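Local coordinates for protein (hdlp (histone deacetylase-like protein)) (Aquifex aeolicus, PDB 1C3P) that probably removes acetyl groups from acetylated lysines, as a zinc-dependent enzyme of the histone deacetylase family, at residues T257-D263 / G296-L302; N272-L276 / R304-I309; L222-D228 / K267-S271; V318-L322 / M347-K352. All coordinates share one frame; numbering follows the deposited sequence.

Contact 1: residues T257-D263 / G296-L302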
# COMPACT_ATOMS: atom_id res chain seq x y z
N THR A 257 -3.00 -5.11 -1.71
CA THR A 257 -3.95 -6.19 -1.99
C THR A 257 -3.73 -7.41 -1.11
O THR A 257 -4.41 -8.42 -1.27
CB THR A 257 -3.90 -6.63 -3.48
OG1 THR A 257 -2.60 -7.13 -3.80
CG2 THR A 257 -4.22 -5.45 -4.39
N ASP A 258 -2.80 -7.33 -0.16
CA ASP A 258 -2.58 -8.48 0.69
C ASP A 258 -3.76 -8.92 1.57
O ASP A 258 -3.71 -10.00 2.14
CB ASP A 258 -1.30 -8.34 1.53
CG ASP A 258 -1.20 -7.03 2.27
OD1 ASP A 258 -2.18 -6.27 2.29
OD2 ASP A 258 -0.11 -6.77 2.83
N PRO A 259 -4.80 -8.08 1.75
CA PRO A 259 -5.92 -8.56 2.57
C PRO A 259 -6.76 -9.67 1.90
O PRO A 259 -7.58 -10.32 2.55
CB PRO A 259 -6.72 -7.29 2.83
CG PRO A 259 -6.44 -6.46 1.60
CD PRO A 259 -4.96 -6.64 1.48
N LEU A 260 -6.56 -9.90 0.60
CA LEU A 260 -7.32 -10.91 -0.12
C LEU A 260 -7.04 -12.36 0.27
O LEU A 260 -5.92 -12.73 0.63
CB LEU A 260 -7.10 -10.76 -1.64
CG LEU A 260 -7.47 -9.39 -2.24
CD1 LEU A 260 -6.90 -9.28 -3.66
CD2 LEU A 260 -8.96 -9.20 -2.20
N LEU A 261 -8.08 -13.17 0.18
CA LEU A 261 -7.99 -14.60 0.50
C LEU A 261 -6.81 -15.29 -0.18
O LEU A 261 -6.10 -16.09 0.44
CB LEU A 261 -9.31 -15.28 0.09
CG LEU A 261 -9.34 -16.81 0.14
CD1 LEU A 261 -8.98 -17.29 1.53
CD2 LEU A 261 -10.73 -17.30 -0.25
N GLU A 262 -6.58 -14.98 -1.45
CA GLU A 262 -5.50 -15.62 -2.20
C GLU A 262 -4.08 -15.22 -1.82
O GLU A 262 -3.11 -15.86 -2.26
CB GLU A 262 -5.69 -15.41 -3.70
CG GLU A 262 -6.88 -16.14 -4.26
CD GLU A 262 -8.16 -15.34 -4.17
OE1 GLU A 262 -8.18 -14.30 -3.47
OE2 GLU A 262 -9.14 -15.77 -4.79
N ASP A 263 -3.93 -14.17 -1.01
CA ASP A 263 -2.59 -13.74 -0.62
C ASP A 263 -2.28 -14.38 0.72
O ASP A 263 -2.95 -14.14 1.74
CB ASP A 263 -2.53 -12.21 -0.57
CG ASP A 263 -1.12 -11.68 -0.43
OD1 ASP A 263 -0.86 -10.58 -0.95
OD2 ASP A 263 -0.26 -12.35 0.19
N GLY A 296 1.17 -6.64 -1.58
CA GLY A 296 0.30 -7.52 -2.33
C GLY A 296 1.33 -8.46 -2.91
O GLY A 296 2.26 -8.00 -3.57
N TYR A 297 1.17 -9.76 -2.69
CA TYR A 297 2.20 -10.68 -3.12
C TYR A 297 1.76 -11.83 -4.03
O TYR A 297 2.57 -12.67 -4.39
CB TYR A 297 2.91 -11.23 -1.88
CG TYR A 297 3.31 -10.11 -0.90
CD1 TYR A 297 2.39 -9.56 -0.00
CD2 TYR A 297 4.59 -9.57 -0.94
CE1 TYR A 297 2.74 -8.49 0.83
CE2 TYR A 297 4.95 -8.50 -0.12
CZ TYR A 297 4.03 -7.97 0.76
OH TYR A 297 4.44 -6.91 1.55
N HIS A 298 0.48 -11.84 -4.41
CA HIS A 298 -0.06 -12.86 -5.31
C HIS A 298 -0.34 -12.11 -6.61
O HIS A 298 -1.16 -11.19 -6.64
CB HIS A 298 -1.37 -13.44 -4.80
CG HIS A 298 -1.87 -14.57 -5.64
ND1 HIS A 298 -1.55 -15.89 -5.40
CD2 HIS A 298 -2.59 -14.57 -6.79
CE1 HIS A 298 -2.04 -16.65 -6.37
NE2 HIS A 298 -2.67 -15.87 -7.22
N PRO A 299 0.32 -12.51 -7.71
CA PRO A 299 0.14 -11.85 -9.01
C PRO A 299 -1.28 -11.75 -9.55
O PRO A 299 -1.68 -10.71 -10.07
CB PRO A 299 1.08 -12.65 -9.93
CG PRO A 299 1.05 -14.03 -9.29
CD PRO A 299 1.28 -13.62 -7.85
N TYR A 300 -2.03 -12.83 -9.45
CA TYR A 300 -3.40 -12.83 -9.94
C TYR A 300 -4.28 -11.91 -9.11
O TYR A 300 -5.08 -11.14 -9.64
CB TYR A 300 -3.99 -14.23 -9.88
CG TYR A 300 -3.37 -15.27 -10.79
CD1 TYR A 300 -2.14 -15.06 -11.42
CD2 TYR A 300 -3.99 -16.50 -10.96
CE1 TYR A 300 -1.55 -16.06 -12.19
CE2 TYR A 300 -3.42 -17.50 -11.72
CZ TYR A 300 -2.20 -17.28 -12.33
OH TYR A 300 -1.62 -18.30 -13.04
N ALA A 301 -4.13 -12.03 -7.79
CA ALA A 301 -4.93 -11.26 -6.85
C ALA A 301 -4.67 -9.78 -7.04
O ALA A 301 -5.60 -8.99 -7.11
CB ALA A 301 -4.58 -11.68 -5.42
N LEU A 302 -3.39 -9.44 -7.10
CA LEU A 302 -2.95 -8.07 -7.28
C LEU A 302 -3.50 -7.48 -8.57
O LEU A 302 -4.14 -6.44 -8.55
CB LEU A 302 -1.42 -8.05 -7.28
CG LEU A 302 -0.59 -6.80 -7.62
CD1 LEU A 302 0.86 -7.06 -7.25
CD2 LEU A 302 -0.69 -6.46 -9.09
O HOH W 1 -2.24 -9.97 -3.43

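Contact 2: residues N272-L276 / R304-I309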
# COMPACT_ATOMS: atom_id res chain seq x y z
N ASN A 272 -12.21 -9.45 -3.73
CA ASN A 272 -11.78 -8.24 -4.47
C ASN A 272 -12.90 -7.23 -4.45
O ASN A 272 -12.66 -6.03 -4.55
CB ASN A 272 -11.56 -8.48 -5.96
CG ASN A 272 -10.40 -9.35 -6.27
OD1 ASN A 272 -10.24 -9.76 -7.43
ND2 ASN A 272 -9.57 -9.64 -5.28
N VAL A 273 -14.13 -7.73 -4.42
CA VAL A 273 -15.29 -6.85 -4.42
C VAL A 273 -15.46 -6.10 -3.11
O VAL A 273 -15.91 -4.97 -3.10
CB VAL A 273 -16.56 -7.63 -4.77
CG1 VAL A 273 -17.79 -6.76 -4.62
CG2 VAL A 273 -16.47 -8.09 -6.24
N ALA A 274 -15.08 -6.72 -2.00
CA ALA A 274 -15.15 -6.02 -0.72
C ALA A 274 -14.00 -5.00 -0.70
O ALA A 274 -14.13 -3.91 -0.13
CB ALA A 274 -15.02 -7.02 0.44
N PHE A 275 -12.88 -5.35 -1.34
CA PHE A 275 -11.70 -4.47 -1.42
C PHE A 275 -12.14 -3.20 -2.15
O PHE A 275 -11.82 -2.08 -1.74
CB PHE A 275 -10.60 -5.19 -2.21
CG PHE A 275 -9.38 -4.35 -2.49
CD1 PHE A 275 -8.48 -4.02 -1.48
CD2 PHE A 275 -9.10 -3.94 -3.79
CE1 PHE A 275 -7.33 -3.29 -1.77
CE2 PHE A 275 -7.95 -3.21 -4.09
CZ PHE A 275 -7.06 -2.89 -3.08
N LEU A 276 -12.89 -3.40 -3.23
CA LEU A 276 -13.39 -2.30 -4.03
C LEU A 276 -14.39 -1.48 -3.22
O LEU A 276 -14.35 -0.24 -3.24
CB LEU A 276 -14.03 -2.87 -5.31
CG LEU A 276 -14.44 -1.91 -6.44
CD1 LEU A 276 -15.18 -2.70 -7.52
CD2 LEU A 276 -15.34 -0.83 -5.92
N ARG A 304 -6.02 -8.38 -10.65
CA ARG A 304 -7.45 -8.20 -10.78
C ARG A 304 -7.99 -7.13 -9.83
O ARG A 304 -8.85 -6.33 -10.22
CB ARG A 304 -8.20 -9.53 -10.53
CG ARG A 304 -7.90 -10.68 -11.51
CD ARG A 304 -8.89 -11.85 -11.26
NE ARG A 304 -8.96 -12.15 -9.84
CZ ARG A 304 -10.00 -12.72 -9.22
NH1 ARG A 304 -11.09 -13.08 -9.90
NH2 ARG A 304 -9.94 -12.91 -7.91
N ALA A 305 -7.48 -7.11 -8.60
CA ALA A 305 -7.97 -6.15 -7.62
C ALA A 305 -7.65 -4.71 -7.97
O ALA A 305 -8.52 -3.84 -7.89
CB ALA A 305 -7.43 -6.50 -6.21
N TRP A 306 -6.41 -4.43 -8.35
CA TRP A 306 -6.09 -3.06 -8.72
C TRP A 306 -6.81 -2.70 -10.01
O TRP A 306 -7.08 -1.53 -10.26
CB TRP A 306 -4.59 -2.85 -8.87
CG TRP A 306 -3.91 -2.64 -7.54
CD1 TRP A 306 -4.50 -2.26 -6.37
CD2 TRP A 306 -2.50 -2.72 -7.27
NE1 TRP A 306 -3.55 -2.10 -5.38
CE2 TRP A 306 -2.32 -2.37 -5.91
CE3 TRP A 306 -1.38 -3.04 -8.05
CZ2 TRP A 306 -1.05 -2.35 -5.31
CZ3 TRP A 306 -0.13 -3.02 -7.46
CH2 TRP A 306 0.03 -2.67 -6.10
N THR A 307 -7.11 -3.70 -10.83
CA THR A 307 -7.84 -3.40 -12.06
C THR A 307 -9.22 -2.88 -11.66
O THR A 307 -9.71 -1.93 -12.27
CB THR A 307 -7.92 -4.65 -12.97
OG1 THR A 307 -6.63 -4.88 -13.55
CG2 THR A 307 -8.94 -4.45 -14.09
N LEU A 308 -9.84 -3.47 -10.64
CA LEU A 308 -11.14 -2.97 -10.19
C LEU A 308 -11.01 -1.50 -9.75
O LEU A 308 -11.88 -0.66 -10.04
CB LEU A 308 -11.69 -3.81 -9.02
CG LEU A 308 -12.07 -5.26 -9.33
CD1 LEU A 308 -12.70 -5.93 -8.09
CD2 LEU A 308 -13.06 -5.26 -10.50
N ILE A 309 -9.93 -1.19 -9.06
CA ILE A 309 -9.71 0.18 -8.61
C ILE A 309 -9.55 1.10 -9.81
O ILE A 309 -10.11 2.19 -9.84
CB ILE A 309 -8.42 0.31 -7.76
CG1 ILE A 309 -8.54 -0.52 -6.48
CG2 ILE A 309 -8.18 1.77 -7.44
CD1 ILE A 309 -9.67 -0.08 -5.57
O HOH W 2 -8.78 -11.99 -5.21

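Contact 3: residues L222-D228 / K267-S271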
# COMPACT_ATOMS: atom_id res chain seq x y z
N LEU A 222 -7.02 -6.55 13.60
CA LEU A 222 -8.08 -7.50 13.28
C LEU A 222 -7.61 -8.96 13.31
O LEU A 222 -6.45 -9.25 13.07
CB LEU A 222 -8.66 -7.15 11.91
CG LEU A 222 -9.29 -5.75 11.97
CD1 LEU A 222 -9.63 -5.26 10.56
CD2 LEU A 222 -10.53 -5.80 12.84
N PRO A 223 -8.53 -9.88 13.63
CA PRO A 223 -8.26 -11.32 13.73
C PRO A 223 -8.06 -12.14 12.47
O PRO A 223 -8.38 -11.71 11.37
CB PRO A 223 -9.46 -11.83 14.53
CG PRO A 223 -10.57 -11.00 13.93
CD PRO A 223 -9.94 -9.60 13.98
N LYS A 224 -7.54 -13.34 12.67
CA LYS A 224 -7.33 -14.29 11.59
C LYS A 224 -8.69 -14.71 11.01
O LYS A 224 -9.71 -14.74 11.72
CB LYS A 224 -6.64 -15.54 12.12
CG LYS A 224 -5.29 -15.28 12.79
CD LYS A 224 -4.70 -16.59 13.34
CE LYS A 224 -3.39 -16.33 14.09
NZ LYS A 224 -2.77 -17.58 14.62
N GLY A 225 -8.70 -15.07 9.73
CA GLY A 225 -9.92 -15.51 9.09
C GLY A 225 -10.93 -14.40 8.85
O GLY A 225 -12.10 -14.68 8.64
N LEU A 226 -10.48 -13.15 8.86
CA LEU A 226 -11.37 -12.01 8.67
C LEU A 226 -12.21 -12.13 7.39
O LEU A 226 -11.67 -12.43 6.33
CB LEU A 226 -10.55 -10.72 8.57
CG LEU A 226 -11.37 -9.45 8.74
CD1 LEU A 226 -11.69 -9.32 10.23
CD2 LEU A 226 -10.59 -8.22 8.27
N ASN A 227 -13.52 -11.88 7.48
CA ASN A 227 -14.35 -11.95 6.28
C ASN A 227 -14.71 -10.55 5.82
O ASN A 227 -14.39 -9.56 6.49
CB ASN A 227 -15.61 -12.82 6.49
CG ASN A 227 -16.55 -12.26 7.55
OD1 ASN A 227 -16.89 -11.07 7.53
ND2 ASN A 227 -17.01 -13.13 8.45
N ASP A 228 -15.39 -10.46 4.68
CA ASP A 228 -15.75 -9.17 4.11
C ASP A 228 -16.57 -8.26 5.00
O ASP A 228 -16.33 -7.06 5.05
CB ASP A 228 -16.49 -9.35 2.78
CG ASP A 228 -15.60 -9.89 1.69
OD1 ASP A 228 -14.36 -9.82 1.86
OD2 ASP A 228 -16.13 -10.35 0.65
N LYS A 267 -3.73 -13.38 6.99
CA LYS A 267 -4.68 -14.38 7.42
C LYS A 267 -6.10 -13.85 7.16
O LYS A 267 -7.07 -14.40 7.66
CB LYS A 267 -4.49 -14.69 8.90
CG LYS A 267 -3.11 -15.23 9.22
CD LYS A 267 -2.79 -16.45 8.39
CE LYS A 267 -1.40 -16.96 8.71
NZ LYS A 267 -1.02 -18.07 7.81
N PHE A 268 -6.20 -12.78 6.38
CA PHE A 268 -7.49 -12.20 6.01
C PHE A 268 -7.98 -12.96 4.78
O PHE A 268 -7.18 -13.35 3.93
CB PHE A 268 -7.35 -10.71 5.65
CG PHE A 268 -7.11 -9.78 6.82
CD1 PHE A 268 -6.98 -8.40 6.60
CD2 PHE A 268 -7.05 -10.26 8.13
CE1 PHE A 268 -6.80 -7.52 7.66
CE2 PHE A 268 -6.87 -9.37 9.21
CZ PHE A 268 -6.74 -8.01 8.98
N ASN A 269 -9.28 -13.17 4.68
CA ASN A 269 -9.84 -13.90 3.54
C ASN A 269 -10.87 -13.05 2.80
O ASN A 269 -12.00 -13.48 2.58
CB ASN A 269 -10.53 -15.19 4.00
CG ASN A 269 -9.59 -16.12 4.74
OD1 ASN A 269 -8.44 -16.30 4.34
ND2 ASN A 269 -10.08 -16.73 5.81
N LEU A 270 -10.47 -11.86 2.40
CA LEU A 270 -11.40 -10.98 1.72
C LEU A 270 -11.55 -11.25 0.22
O LEU A 270 -10.72 -11.94 -0.39
CB LEU A 270 -10.97 -9.53 1.90
CG LEU A 270 -10.69 -9.01 3.32
CD1 LEU A 270 -10.57 -7.49 3.22
CD2 LEU A 270 -11.80 -9.40 4.29
N SER A 271 -12.61 -10.68 -0.35
CA SER A 271 -12.92 -10.77 -1.78
C SER A 271 -12.47 -9.45 -2.42
O SER A 271 -12.37 -8.43 -1.71
CB SER A 271 -14.43 -10.90 -2.00
OG SER A 271 -15.11 -9.70 -1.65

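Contact 4: residues V318-L322 / M347-K352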
# COMPACT_ATOMS: atom_id res chain seq x y z
N VAL A 318 -16.60 -2.70 -15.49
CA VAL A 318 -15.69 -3.80 -15.22
C VAL A 318 -16.13 -5.00 -16.03
O VAL A 318 -17.24 -5.47 -15.86
CB VAL A 318 -15.72 -4.18 -13.72
CG1 VAL A 318 -14.72 -5.29 -13.46
CG2 VAL A 318 -15.43 -2.97 -12.86
N PRO A 319 -15.27 -5.50 -16.93
CA PRO A 319 -15.67 -6.67 -17.72
C PRO A 319 -15.89 -7.83 -16.75
O PRO A 319 -15.21 -7.92 -15.73
CB PRO A 319 -14.48 -6.88 -18.64
CG PRO A 319 -13.33 -6.39 -17.79
CD PRO A 319 -13.92 -5.07 -17.33
N GLU A 320 -16.81 -8.73 -17.04
CA GLU A 320 -16.97 -9.80 -16.07
C GLU A 320 -15.93 -10.89 -16.25
O GLU A 320 -15.65 -11.64 -15.32
CB GLU A 320 -18.39 -10.39 -16.13
CG GLU A 320 -18.78 -11.00 -17.45
CD GLU A 320 -20.15 -11.64 -17.37
OE1 GLU A 320 -20.30 -12.62 -16.60
OE2 GLU A 320 -21.07 -11.17 -18.06
N LYS A 321 -15.32 -10.95 -17.42
CA LYS A 321 -14.33 -11.98 -17.72
C LYS A 321 -13.00 -11.41 -18.18
O LYS A 321 -12.93 -10.26 -18.62
CB LYS A 321 -14.88 -12.86 -18.84
CG LYS A 321 -15.11 -12.06 -20.13
CD LYS A 321 -16.12 -10.92 -19.94
CE LYS A 321 -16.13 -9.96 -21.11
NZ LYS A 321 -16.41 -10.66 -22.40
N LEU A 322 -11.94 -12.21 -18.08
CA LEU A 322 -10.62 -11.80 -18.56
C LEU A 322 -10.56 -12.28 -20.02
O LEU A 322 -11.12 -13.33 -20.33
CB LEU A 322 -9.50 -12.47 -17.78
CG LEU A 322 -9.37 -12.15 -16.30
CD1 LEU A 322 -8.01 -12.69 -15.84
CD2 LEU A 322 -9.45 -10.65 -16.06
N MET A 347 -9.42 -17.92 -10.79
CA MET A 347 -9.24 -16.47 -10.80
C MET A 347 -9.09 -15.95 -12.22
O MET A 347 -9.37 -14.78 -12.49
CB MET A 347 -7.99 -16.09 -9.99
CG MET A 347 -8.09 -16.42 -8.52
SD MET A 347 -6.54 -16.03 -7.63
CE MET A 347 -5.41 -16.90 -8.46
N LEU A 348 -8.66 -16.84 -13.12
CA LEU A 348 -8.46 -16.50 -14.53
C LEU A 348 -9.78 -16.48 -15.28
O LEU A 348 -9.86 -15.98 -16.41
CB LEU A 348 -7.54 -17.53 -15.20
CG LEU A 348 -6.15 -17.86 -14.65
CD1 LEU A 348 -5.54 -18.99 -15.48
CD2 LEU A 348 -5.27 -16.62 -14.67
N GLU A 349 -10.82 -17.01 -14.65
CA GLU A 349 -12.14 -17.10 -15.26
C GLU A 349 -13.08 -15.91 -15.03
O GLU A 349 -14.17 -15.86 -15.60
CB GLU A 349 -12.82 -18.38 -14.78
CG GLU A 349 -12.05 -19.65 -15.11
CD GLU A 349 -11.79 -19.80 -16.60
OE1 GLU A 349 -12.70 -19.47 -17.38
OE2 GLU A 349 -10.70 -20.27 -16.98
N THR A 350 -12.67 -14.97 -14.20
CA THR A 350 -13.49 -13.80 -13.92
C THR A 350 -12.64 -12.71 -13.30
O THR A 350 -11.63 -13.00 -12.67
CB THR A 350 -14.63 -14.12 -12.94
OG1 THR A 350 -15.49 -15.11 -13.51
CG2 THR A 350 -15.44 -12.87 -12.65
N LEU A 351 -13.06 -11.47 -13.48
CA LEU A 351 -12.30 -10.36 -12.93
C LEU A 351 -12.69 -10.16 -11.46
O LEU A 351 -11.84 -9.99 -10.59
CB LEU A 351 -12.57 -9.10 -13.75
CG LEU A 351 -11.54 -7.98 -13.62
CD1 LEU A 351 -11.86 -6.87 -14.61
CD2 LEU A 351 -11.50 -7.45 -12.21
N LYS A 352 -13.99 -10.19 -11.19
CA LYS A 352 -14.51 -9.99 -9.84
C LYS A 352 -14.77 -11.33 -9.16
O LYS A 352 -15.32 -12.23 -9.78
CB LYS A 352 -15.83 -9.21 -9.90
CG LYS A 352 -15.66 -7.77 -10.34
CD LYS A 352 -16.98 -7.13 -10.79
CE LYS A 352 -18.05 -7.13 -9.72
NZ LYS A 352 -19.30 -6.50 -10.24

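Contact 1: residues T257-D263 / G296-L302
Asp258 and Gly296 bring their CA atoms within 4.3 Å of each other, and 257-263 then folds through two successive type I turns, Thr257 to Leu260 and Leu260 to Asp263, the second of which returns the chain to Tyr297 and His298. The Asp263 carboxylate carries the polar link. Its CG stands opposite the backbone N (chi1 -168°), which carries OD1 to the Tyr297 amide: Tyr297 N donates to Asp263 OD1 over 2.8 Å at 164°, arriving from above the carboxylate plane. Water 1 donates to Asp263 OD1 as well, 2.9 Å away, and also hydrogen-bonds Thr257 OG1, so two donors grip this buried oxygen. Thr257 OG1 lies only 3.3 Å from Gly296 CA, where any side chain would collide with it. Asp258 OD2 meets the edge of the Tyr297 ring in plane, 3.9 Å from Tyr297 CE1. Asp258 is a zinc ligand; in this metal-free chain its carboxylate is hydrogen-bonded to Ala169 N and His170 ND1. Glu262 CB covers one face of the His298 ring. The contact joins the loop following strand 250-254 to the start of helix 299-314, which His298 precedes as N-cap, while Phe275 of helix 272-286 packs on Thr257.

Contact 2: residues N272-L276 / R304-I309
Residues Asn272, Phe275 and Leu276 pack against Arg304, Ala305, Leu308 and Ile309 between helices 272-286 and 299-314, consecutive helices of the alpha/beta fold joined through strand 290-292. The short segments run in roughly the same direction, crossing at -35° with axes 9.4 Å apart. Apolar packing dominates. Phe275 CG lies trans to the backbone N (chi1 174°), sending the ring across to the other helix, where Phe275 CE2 meets Ile309 CG1 at 3.6 Å and Phe275 CD2 lies 3.9 Å from Ala305 CB. Trp306, whose NE1 bonds Leu255 O, brings its CD1 to the edge of the phenyl ring. Further out, Leu276 crosses Leu308 at about a right angle, its CD1 4.0 Å from Leu308 CB. The polar approach is of another kind: Asn272 OD1 sits over one face of the Arg304 guanidinium, 3.2 Å from Arg304 NH2, too poorly angled for a hydrogen bond. Arg304 NH1 is hydrogen-bonded to Thr350 O. With an alanine here, Asn272's carboxamide would be gone, and the guanidinium face would probably lose its cover while a gap opened beside the Ala305 methyl. At the start of helix 272-286, Leu308 CD1 presses to 3.5 Å from Asn272 CB.

Contact 3: residues L222-D228 / K267-S271
Leu226 and Phe268 stand side by side where two loops run in the same direction, joined by four hydrogen bonds. Two are between backbones. Gly225 N donates to Lys267 O over 2.7 Å, tilted from the carbonyl plane and bent to 144°, and Asn269 N reaches Leu226 O over 3.0 Å, in the carbonyl plane. The type II turn from Pro223 to Leu226 presents the first donor, and Lys224 O on the same turn is taken up by Arg361 NH2. The other two bonds end on the Asp228 carboxylate: Ser271 N meets the syn lone pair of Asp228 OD1 at 2.9 Å, and Ser271 OG donates to Asp228 OD2 at 2.6 Å from above the carboxylate plane. Asp228 OD2 also accepts from Arg356 N. With an alanine in place of Asp228, Ser271 N would probably be left without its acceptor, the serine hydroxyl without one for its proton, and Arg356 N without one of its partners. The apolar half is a CH-pi contact, Leu226 CD2 3.8 Å from the Phe268 ring centroid and almost exactly on its normal; the Phe268 side chain comes within about 7 Å of that of the zinc ligand Asp258. Asn227 OD1 caps Glu230 N and Ser271 OG caps Ala274 N, at the starts of helices 228-245 and 272-286. Both loops lie at the C-terminal ends of parallel strands, the region where the active site of an alpha/beta fold characteristically lies.

Contact 4: residues V318-L322 / M347-K352
Val318 and Leu351 meet because chi1 values of -178° and -160° swing CG1 of the one and CG of the other to the side remote from the backbone N, bringing Val318 CG1 and Leu351 CD1 together at 3.5 Å, closer than two methyl groups normally pack. A loop here packs on a 3-10 turn and the loop after it: 318-322 lies between helices 299-314 and 324-332, and 347-352 follows the second of them, far from the zinc site of this alpha/beta fold. Leu351 is the hub. Its CD1 also lies 3.5 Å from Pro319 CG, its CB rests near Pro319 O, and Leu322 CD2 approaches Leu351 CG at 4.2 Å with the two side chains crossing at about a right angle. Leu308 of helix 299-314 touches both Val318 and Leu351, so the cluster is backed by that helix. A single backbone hydrogen bond joins the loops, from Leu351 N to Glu320 O over 3.2 Å; it is fairly straight at the hydrogen, yet the donor stands above the carbonyl plane and misses the lone pairs. Glu320 O also receives a CA-H...O contact from Thr350 CA at 3.4 Å. The Leu322 side chain lies against Leu348, with Leu322 CB 3.8 Å from Leu348 O, a carbonyl that Lys327 NZ hydrogen-bonds.

In the fold
Contact 1 holds the metal end of the group: Asp258 lies with its side chain about 3 Å from those of Asp168 and His170, the other two zinc ligands. Contact 2 adjoins contact 1, touching it at Thr257 and Leu260, with centres about 10 Å apart; both use helix 299-314, and Phe275 comes within about 7 Å of Asp258, side chain to side chain. Contact 3 is centred about 12 Å from the centre of contact 1. Segments 257-263 and 267-271 lie in one loop, and Leu261 N probably hydrogen-bonds Leu270 O over 3.0 Å. Contact 4 lies furthest out, its centre about 23 Å from the chain centre, but meets contact 2 at Leu308 and Leu351, with centres about 11 Å apart. Contacts 3 and 4 do not touch.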